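Local coordinates for Rho guanine nucleotide exchange factor 11 (Homo sapiens, PDB 5JHH), which probably activates Rho-family GTPases by promoting exchange of bound GDP for GTP through a DH domain that is followed by a PH domain, at residues R329-I334 with Y345-L350. Sequence-based numbering, arbitrary orientation.
Sequences RAFFII and YELVAL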
loop_
_atom_site.group_PDB
_atom_site.type_symbol
_atom_site.label_atom_id
_atom_site.label_comp_id
_atom_site.label_asym_id
_atom_site.label_seq_id
_atom_site.Cartn_x
_atom_site.Cartn_y
_atom_site.Cartn_z
ATOM N N ARG A 329 -4.529 16.024 20.305
ATOM C CA ARG A 329 -3.288 15.809 19.570
ATOM C C ARG A 329 -2.115 15.540 20.492
ATOM O O ARG A 329 -1.000 15.265 20.030
ATOM C CB ARG A 329 -2.928 17.047 18.771
ATOM C CG ARG A 329 -3.870 17.374 17.642
ATOM C CD ARG A 329 -3.348 18.608 16.931
ATOM N NE ARG A 329 -4.254 18.970 15.861
ATOM C CZ ARG A 329 -5.396 19.637 16.018
ATOM N NH1 ARG A 329 -5.777 20.051 17.221
ATOM N NH2 ARG A 329 -6.157 19.899 14.958
ATOM N N ALA A 330 -2.342 15.645 21.793
ATOM C CA ALA A 330 -1.230 15.589 22.716
ATOM C C ALA A 330 -1.289 14.359 23.569
ATOM O O ALA A 330 -2.375 13.867 23.876
ATOM C CB ALA A 330 -1.240 16.810 23.600
ATOM N N PHE A 331 -0.111 13.940 24.028
ATOM C CA PHE A 331 0.025 12.850 24.990
ATOM C C PHE A 331 1.245 13.082 25.876
ATOM O O PHE A 331 2.147 13.821 25.496
ATOM C CB PHE A 331 0.141 11.503 24.271
ATOM C CG PHE A 331 1.344 11.391 23.362
ATOM C CD1 PHE A 331 1.258 11.766 22.029
ATOM C CD2 PHE A 331 2.541 10.894 23.829
ATOM C CE1 PHE A 331 2.352 11.653 21.186
ATOM C CE2 PHE A 331 3.623 10.778 22.991
ATOM C CZ PHE A 331 3.536 11.163 21.672
ATOM N N PHE A 332 1.246 12.449 27.051
ATOM C CA PHE A 332 2.314 12.593 28.051
ATOM C C PHE A 332 3.155 11.327 28.133
ATOM O O PHE A 332 2.645 10.203 28.072
ATOM C CB PHE A 332 1.729 12.821 29.452
ATOM C CG PHE A 332 0.915 14.094 29.606
ATOM C CD1 PHE A 332 1.362 15.303 29.118
ATOM C CD2 PHE A 332 -0.280 14.076 30.285
ATOM C CE1 PHE A 332 0.617 16.453 29.286
ATOM C CE2 PHE A 332 -1.025 15.244 30.491
ATOM C CZ PHE A 332 -0.578 16.426 29.984
ATOM N N ILE A 333 4.441 11.523 28.324
ATOM C CA ILE A 333 5.287 10.455 28.742
ATOM C C ILE A 333 5.857 10.785 30.114
ATOM O O ILE A 333 6.489 11.826 30.320
ATOM C CB ILE A 333 6.404 10.209 27.743
ATOM C CG1 ILE A 333 5.779 9.896 26.376
ATOM C CG2 ILE A 333 7.304 9.078 28.237
ATOM C CD1 ILE A 333 6.778 9.838 25.245
ATOM N N ILE A 334 5.630 9.859 31.041
ATOM C CA ILE A 334 5.953 10.034 32.436
ATOM C C ILE A 334 7.045 9.051 32.810
ATOM O O ILE A 334 6.822 7.847 32.772
ATOM C CB ILE A 334 4.713 9.761 33.270
ATOM C CG1 ILE A 334 3.548 10.603 32.733
ATOM C CG2 ILE A 334 5.008 10.010 34.739
ATOM C CD1 ILE A 334 2.284 10.527 33.556
ATOM N N TYR A 345 7.227 14.552 29.843
ATOM C CA TYR A 345 7.402 14.956 28.447
ATOM C C TYR A 345 6.041 15.106 27.837
ATOM O O TYR A 345 5.237 14.157 27.849
ATOM C CB TYR A 345 8.159 13.910 27.656
ATOM C CG TYR A 345 9.603 13.757 28.058
ATOM C CD1 TYR A 345 9.967 13.092 29.219
ATOM C CD2 TYR A 345 10.604 14.262 27.256
ATOM C CE1 TYR A 345 11.309 12.918 29.547
ATOM C CE2 TYR A 345 11.938 14.080 27.567
ATOM C CZ TYR A 345 12.294 13.415 28.713
ATOM O OH TYR A 345 13.648 13.270 28.996
ATOM N N GLU A 346 5.759 16.302 27.337
ATOM C CA GLU A 346 4.457 16.561 26.741
ATOM C C GLU A 346 4.686 16.670 25.250
ATOM O O GLU A 346 5.445 17.546 24.806
ATOM C CB GLU A 346 3.809 17.858 27.267
ATOM C CG GLU A 346 2.468 18.180 26.588
ATOM C CD GLU A 346 1.742 19.382 27.171
ATOM O OE1 GLU A 346 2.336 20.050 28.060
ATOM O OE2 GLU A 346 0.579 19.658 26.740
ATOM N N LEU A 347 4.038 15.788 24.480
ATOM C CA LEU A 347 4.331 15.686 23.063
ATOM C C LEU A 347 3.086 15.933 22.257
ATOM O O LEU A 347 1.973 15.512 22.656
ATOM C CB LEU A 347 4.945 14.328 22.763
ATOM C CG LEU A 347 6.356 14.184 23.339
ATOM C CD1 LEU A 347 6.803 12.746 23.206
ATOM C CD2 LEU A 347 7.363 15.090 22.643
ATOM N N VAL A 348 3.258 16.619 21.122
ATOM C CA VAL A 348 2.115 16.986 20.262
ATOM C C VAL A 348 2.322 16.470 18.825
ATOM O O VAL A 348 3.319 16.755 18.183
ATOM C CB VAL A 348 1.854 18.525 20.251
ATOM C CG1 VAL A 348 0.463 18.868 19.688
ATOM C CG2 VAL A 348 1.981 19.091 21.644
ATOM N N ALA A 349 1.336 15.714 18.367
ATOM C CA ALA A 349 1.305 15.073 17.060
ATOM C C ALA A 349 0.558 15.964 16.083
ATOM O O ALA A 349 -0.072 16.935 16.473
ATOM C CB ALA A 349 0.589 13.737 17.182
ATOM N N LEU A 350 0.591 15.602 14.810
ATOM C CA LEU A 350 0.049 16.480 13.766
ATOM C C LEU A 350 -1.450 16.497 13.809
ATOM O O LEU A 350 -2.045 17.481 13.494
ATOM C CB LEU A 350 0.498 16.037 12.366
ATOM C CG LEU A 350 1.995 15.841 12.104
ATOM C CD1 LEU A 350 2.209 14.824 10.969
ATOM C CD2 LEU A 350 2.734 17.157 11.842
#
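R329 meets A349 through its carbonyl oxygen: R329 O accepts an almost straight hydrogen bond from A349 N (2.9 Å), while the extended arginine chain runs past the backbone of A349 and brings the guanidinium edge near L350 O. At A330 the strands form a non-hydrogen-bonded pair with V348, their CA atoms 4.4 Å apart, and A330 CA makes a bent CA-H...O contact with L347 O. F331 and L347 illustrate the hydrogen-bonded pair: each N donates to the other's O. With CG set between the backbone N and the carbonyl carbon (chi1 61°), the F331 ring lies against L347, whose CB sits over one face in a CH-pi contact, 4.0 Å from the ring centroid. This antiparallel hairpin belongs to the PH-domain β-sheet; F331 also packs on M359 and L362 of the helix 352-368 that follows it. On the sheet face that carries A330 and V348, the F332 ring and the extended E346 chain lie side by side, F332 CE1 3.7 Å from E346 CG, while the E346 carboxylate forms a salt bridge with R263. I333 exchanges two backbone hydrogen bonds with Y345, whose hydroxyl is hydrogen-bonded to S311 O, and I333 CD1 reaches L347 CD1 at 3.6 Å, beside the edge of the F331 ring.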